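PDB 5HX0: uncharacterized protein Dfer_1899 from Dyadobacter fermentans, which is of unknown function but carries a sialidase-like BNR-repeat domain with a beta-propeller fold, consistent with a role in binding or processing carbohydrates. Local coordinates for residues S262-G274 and P313-L325. Sequence-based numbering, arbitrary orientation.
Sequences SFNEASVYETPKG and PMHALRLPDNRVL
Two neighbouring blades of the beta-propeller meet where strand 262-270 runs beside strand 314-318 through Ser267, Tyr269 and Arg318, each strand being the first, innermost one of its four-stranded antiparallel sheet. Their axes are 9° from parallel and 6.2 Å apart at closest approach, and side chains and waters join them. Ser267, a small residue, suits the point where the strands come near: its OG donates to Met314 O (2.7 Å) and also accepts from the backbone N of Ala211. Water 2 links Val268 O to Ala316 O. Toward the start of both strands, Glu265 OE1 lies 3.3 Å from Pro313 CB, while its carboxylate is held by Arg281 and Tyr368. With CG anti to the backbone N (chi1 -179°), the long Tyr269 extends across to the other strand; Val324 CG1 lies over one ring face, Val324 CG2 is 3.6 Å from Tyr269 CZ, and Ala316 CB is near CD1. Its OH donates to water 3, which donates to Asn322 O. Arg318, long and rich in N-H donors, serves two acceptors at once: NE donates to Tyr269 OH (2.9 Å), the planes 73° apart. Pro272 CG lies over one guanidinium face, offset toward its rim, and at the edge Arg318 NH2 donates to Glu270 O at 2.8 Å.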
loop_
_atom_site.group_PDB
_atom_site.type_symbol
_atom_site.label_atom_id
_atom_site.label_comp_id
_atom_site.label_asym_id
_atom_site.label_seq_id
_atom_site.Cartn_x
_atom_site.Cartn_y
_atom_site.Cartn_z
ATOM N N SER A 262 -23.146 -19.115 -15.367
ATOM C CA SER A 262 -21.799 -18.907 -14.836
ATOM C C SER A 262 -21.741 -19.322 -13.370
ATOM O O SER A 262 -22.713 -19.162 -12.626
ATOM C CB SER A 262 -21.361 -17.440 -14.940
ATOM O OG SER A 262 -21.133 -17.001 -16.274
ATOM N N PHE A 263 -20.599 -19.850 -12.964
ATOM C CA PHE A 263 -20.305 -20.147 -11.567
ATOM C C PHE A 263 -19.041 -19.377 -11.224
ATOM O O PHE A 263 -18.061 -19.444 -11.972
ATOM C CB PHE A 263 -20.112 -21.653 -11.363
ATOM C CG PHE A 263 -21.290 -22.457 -11.808
ATOM C CD1 PHE A 263 -22.382 -22.620 -10.971
ATOM C CD2 PHE A 263 -21.330 -22.995 -13.085
ATOM C CE1 PHE A 263 -23.509 -23.344 -11.402
ATOM C CE2 PHE A 263 -22.425 -23.709 -13.517
ATOM C CZ PHE A 263 -23.519 -23.887 -12.671
ATOM N N ASN A 264 -19.074 -18.603 -10.138
ATOM C CA ASN A 264 -17.892 -17.812 -9.804
ATOM C C ASN A 264 -17.513 -18.010 -8.340
ATOM O O ASN A 264 -16.765 -18.945 -8.023
ATOM C CB ASN A 264 -18.085 -16.318 -10.177
ATOM C CG ASN A 264 -19.478 -15.761 -9.824
ATOM O OD1 ASN A 264 -19.864 -15.727 -8.656
ATOM N ND2 ASN A 264 -20.199 -15.266 -10.826
ATOM N N GLU A 265 -18.021 -17.182 -7.432
ATOM C CA GLU A 265 -17.561 -17.252 -6.037
ATOM C C GLU A 265 -18.028 -18.547 -5.370
ATOM O O GLU A 265 -19.200 -18.917 -5.464
ATOM C CB GLU A 265 -18.073 -16.029 -5.276
ATOM C CG GLU A 265 -17.453 -14.798 -5.836
ATOM C CD GLU A 265 -18.024 -13.527 -5.268
ATOM O OE1 GLU A 265 -19.123 -13.548 -4.668
ATOM O OE2 GLU A 265 -17.367 -12.490 -5.436
ATOM N N ALA A 266 -17.108 -19.247 -4.709
ATOM C CA ALA A 266 -17.397 -20.583 -4.197
ATOM C C ALA A 266 -16.653 -20.802 -2.895
ATOM O O ALA A 266 -15.461 -20.490 -2.807
ATOM C CB ALA A 266 -16.978 -21.654 -5.215
ATOM N N SER A 267 -17.347 -21.340 -1.893
ATOM C CA SER A 267 -16.710 -21.836 -0.674
ATOM C C SER A 267 -16.743 -23.356 -0.677
ATOM O O SER A 267 -17.744 -23.956 -1.075
ATOM C CB SER A 267 -17.413 -21.300 0.577
ATOM O OG SER A 267 -17.040 -19.943 0.827
ATOM N N VAL A 268 -15.665 -23.983 -0.226
ATOM C CA VAL A 268 -15.562 -25.434 -0.278
ATOM C C VAL A 268 -15.556 -25.967 1.147
ATOM O O VAL A 268 -15.204 -25.255 2.097
ATOM C CB VAL A 268 -14.324 -25.898 -1.083
ATOM C CG1 VAL A 268 -12.997 -25.618 -0.323
ATOM C CG2 VAL A 268 -14.471 -27.381 -1.494
ATOM N N TYR A 269 -15.975 -27.224 1.299
ATOM C CA TYR A 269 -16.153 -27.826 2.614
ATOM C C TYR A 269 -15.966 -29.339 2.501
ATOM O O TYR A 269 -16.341 -29.941 1.494
ATOM C CB TYR A 269 -17.555 -27.460 3.159
ATOM C CG TYR A 269 -17.836 -28.006 4.535
ATOM C CD1 TYR A 269 -17.284 -27.402 5.654
ATOM C CD2 TYR A 269 -18.656 -29.123 4.711
ATOM C CE1 TYR A 269 -17.517 -27.908 6.929
ATOM C CE2 TYR A 269 -18.910 -29.637 5.994
ATOM C CZ TYR A 269 -18.319 -29.015 7.096
ATOM O OH TYR A 269 -18.516 -29.479 8.378
ATOM N N GLU A 270 -15.368 -29.952 3.520
ATOM C CA GLU A 270 -15.264 -31.405 3.588
ATOM C C GLU A 270 -16.102 -31.895 4.752
ATOM O O GLU A 270 -15.949 -31.402 5.878
ATOM C CB GLU A 270 -13.816 -31.855 3.763
ATOM C CG GLU A 270 -13.617 -33.365 3.621
ATOM C CD GLU A 270 -12.196 -33.758 3.982
ATOM O OE1 GLU A 270 -11.862 -33.743 5.190
ATOM O OE2 GLU A 270 -11.397 -34.014 3.063
ATOM N N THR A 271 -16.975 -32.874 4.485
ATOM C CA THR A 271 -17.884 -33.374 5.508
ATOM C C THR A 271 -17.192 -34.430 6.365
ATOM O O THR A 271 -16.134 -34.947 5.990
ATOM C CB THR A 271 -19.126 -33.970 4.862
ATOM O OG1 THR A 271 -18.765 -35.193 4.207
ATOM C CG2 THR A 271 -19.706 -32.991 3.859
ATOM N N PRO A 272 -17.766 -34.769 7.527
ATOM C CA PRO A 272 -17.133 -35.811 8.357
ATOM C C PRO A 272 -16.967 -37.132 7.635
ATOM O O PRO A 272 -15.951 -37.809 7.834
ATOM C CB PRO A 272 -18.077 -35.915 9.562
ATOM C CG PRO A 272 -18.631 -34.474 9.700
ATOM C CD PRO A 272 -18.799 -34.010 8.270
ATOM N N LYS A 273 -17.895 -37.504 6.759
ATOM C CA LYS A 273 -17.717 -38.735 5.994
ATOM C C LYS A 273 -16.789 -38.571 4.793
ATOM O O LYS A 273 -16.509 -39.564 4.108
ATOM C CB LYS A 273 -19.075 -39.275 5.548
ATOM C CG LYS A 273 -19.905 -39.813 6.709
ATOM C CD LYS A 273 -21.253 -40.337 6.238
ATOM C CE LYS A 273 -22.052 -40.900 7.397
ATOM N NZ LYS A 273 -23.470 -41.147 7.006
ATOM N N GLY A 274 -16.290 -37.367 4.532
ATOM C CA GLY A 274 -15.277 -37.166 3.515
ATOM C C GLY A 274 -15.780 -36.694 2.170
ATOM O O GLY A 274 -14.993 -36.655 1.211
ATOM N N PRO A 313 -22.460 -14.295 -1.727
ATOM C CA PRO A 313 -21.837 -15.592 -1.937
ATOM C C PRO A 313 -22.066 -16.411 -0.662
ATOM O O PRO A 313 -22.639 -15.880 0.292
ATOM C CB PRO A 313 -20.358 -15.245 -2.138
ATOM C CG PRO A 313 -20.162 -14.038 -1.231
ATOM C CD PRO A 313 -21.503 -13.279 -1.260
HETATM N N MSE A 314 -21.609 -17.653 -0.635
HETATM C CA MSE A 314 -21.855 -18.551 0.486
HETATM C C MSE A 314 -20.572 -18.805 1.278
HETATM O O MSE A 314 -19.480 -18.782 0.703
HETATM C CB MSE A 314 -22.436 -19.896 -0.008
HETATM C CG MSE A 314 -23.990 -19.988 0.033
HETATM SE SE MSE A 314 -24.830 -18.756 -1.195
HETATM C CE MSE A 314 -24.058 -19.289 -2.909
ATOM N N HIS A 315 -20.722 -19.033 2.588
ATOM C CA HIS A 315 -19.634 -19.439 3.471
ATOM C C HIS A 315 -20.139 -20.552 4.381
ATOM O O HIS A 315 -21.255 -20.462 4.895
ATOM C CB HIS A 315 -19.121 -18.264 4.357
ATOM C CG HIS A 315 -18.037 -18.679 5.300
ATOM N ND1 HIS A 315 -18.282 -19.027 6.614
ATOM C CD2 HIS A 315 -16.714 -18.892 5.097
ATOM C CE1 HIS A 315 -17.149 -19.403 7.186
ATOM N NE2 HIS A 315 -16.188 -19.354 6.281
ATOM N N ALA A 316 -19.332 -21.591 4.593
ATOM C CA ALA A 316 -19.736 -22.716 5.439
ATOM C C ALA A 316 -18.784 -22.857 6.615
ATOM O O ALA A 316 -17.562 -22.840 6.433
ATOM C CB ALA A 316 -19.773 -24.031 4.657
ATOM N N LEU A 317 -19.353 -23.027 7.811
ATOM C CA LEU A 317 -18.606 -23.215 9.052
ATOM C C LEU A 317 -19.112 -24.464 9.764
ATOM O O LEU A 317 -20.318 -24.596 9.992
ATOM C CB LEU A 317 -18.787 -21.998 9.971
ATOM C CG LEU A 317 -18.218 -22.161 11.388
ATOM C CD1 LEU A 317 -16.701 -22.194 11.336
ATOM C CD2 LEU A 317 -18.704 -21.024 12.307
ATOM N N ARG A 318 -18.200 -25.371 10.125
ATOM C CA ARG A 318 -18.584 -26.547 10.899
ATOM C C ARG A 318 -18.808 -26.114 12.343
ATOM O O ARG A 318 -17.908 -25.536 12.957
ATOM C CB ARG A 318 -17.505 -27.628 10.823
ATOM C CG ARG A 318 -17.899 -28.924 11.536
ATOM C CD ARG A 318 -16.741 -29.946 11.532
ATOM N NE ARG A 318 -16.536 -30.480 10.184
ATOM C CZ ARG A 318 -15.792 -31.543 9.900
ATOM N NH1 ARG A 318 -15.156 -32.186 10.877
ATOM N NH2 ARG A 318 -15.677 -31.962 8.637
ATOM N N LEU A 319 -19.994 -26.381 12.885
ATOM C CA LEU A 319 -20.325 -26.051 14.270
ATOM C C LEU A 319 -19.839 -27.147 15.214
ATOM O O LEU A 319 -19.448 -28.233 14.792
ATOM C CB LEU A 319 -21.837 -25.858 14.392
ATOM C CG LEU A 319 -22.386 -24.694 13.570
ATOM C CD1 LEU A 319 -23.907 -24.760 13.558
ATOM C CD2 LEU A 319 -21.924 -23.376 14.191
ATOM N N PRO A 320 -19.839 -26.903 16.525
ATOM C CA PRO A 320 -19.277 -27.909 17.444
ATOM C C PRO A 320 -19.993 -29.247 17.427
ATOM O O PRO A 320 -19.394 -30.242 17.841
ATOM C CB PRO A 320 -19.387 -27.222 18.811
ATOM C CG PRO A 320 -19.279 -25.745 18.456
ATOM C CD PRO A 320 -20.139 -25.647 17.228
ATOM N N ASP A 321 -21.241 -29.327 16.955
ATOM C CA ASP A 321 -21.947 -30.596 16.879
ATOM C C ASP A 321 -21.919 -31.181 15.473
ATOM O O ASP A 321 -22.684 -32.100 15.183
ATOM C CB ASP A 321 -23.391 -30.431 17.373
ATOM C CG ASP A 321 -24.219 -29.497 16.495
ATOM O OD1 ASP A 321 -23.685 -28.947 15.503
ATOM O OD2 ASP A 321 -25.415 -29.296 16.812
ATOM N N ASN A 322 -21.068 -30.645 14.595
ATOM C CA ASN A 322 -20.806 -31.053 13.221
ATOM C C ASN A 322 -21.907 -30.625 12.252
ATOM O O ASN A 322 -21.746 -30.844 11.036
ATOM C CB ASN A 322 -20.569 -32.570 13.063
ATOM C CG ASN A 322 -19.235 -33.027 13.656
ATOM O OD1 ASN A 322 -18.332 -32.231 13.876
ATOM N ND2 ASN A 322 -19.117 -34.322 13.905
ATOM N N ARG A 323 -22.997 -30.008 12.716
ATOM C CA ARG A 323 -23.864 -29.320 11.766
ATOM C C ARG A 323 -23.074 -28.171 11.126
ATOM O O ARG A 323 -21.990 -27.810 11.581
ATOM C CB ARG A 323 -25.140 -28.819 12.458
ATOM C CG ARG A 323 -26.016 -29.944 13.029
ATOM C CD ARG A 323 -27.310 -29.381 13.566
ATOM N NE ARG A 323 -27.065 -28.414 14.630
ATOM C CZ ARG A 323 -27.953 -27.500 15.025
ATOM N NH1 ARG A 323 -29.140 -27.408 14.428
ATOM N NH2 ARG A 323 -27.638 -26.666 15.996
ATOM N N VAL A 324 -23.621 -27.600 10.050
ATOM C CA VAL A 324 -22.882 -26.667 9.204
ATOM C C VAL A 324 -23.679 -25.376 9.073
ATOM O O VAL A 324 -24.814 -25.394 8.577
ATOM C CB VAL A 324 -22.595 -27.263 7.814
ATOM C CG1 VAL A 324 -21.833 -26.255 6.943
ATOM C CG2 VAL A 324 -21.817 -28.575 7.950
ATOM N N LEU A 325 -23.090 -24.263 9.523
ATOM C CA LEU A 325 -23.693 -22.950 9.336
ATOM C C LEU A 325 -23.331 -22.431 7.948
ATOM O O LEU A 325 -22.154 -22.201 7.659
ATOM C CB LEU A 325 -23.225 -21.964 10.406
ATOM C CG LEU A 325 -23.798 -20.543 10.244
ATOM C CD1 LEU A 325 -25.306 -20.545 10.471
ATOM C CD2 LEU A 325 -23.092 -19.597 11.219
HETATM O O HOH W 1 -20.139 -18.944 -2.771
HETATM O O HOH W 2 -16.742 -23.244 3.561
HETATM O O HOH W 3 -20.251 -31.273 9.002
HETATM O O HOH W 4 -12.924 -32.509 7.588
#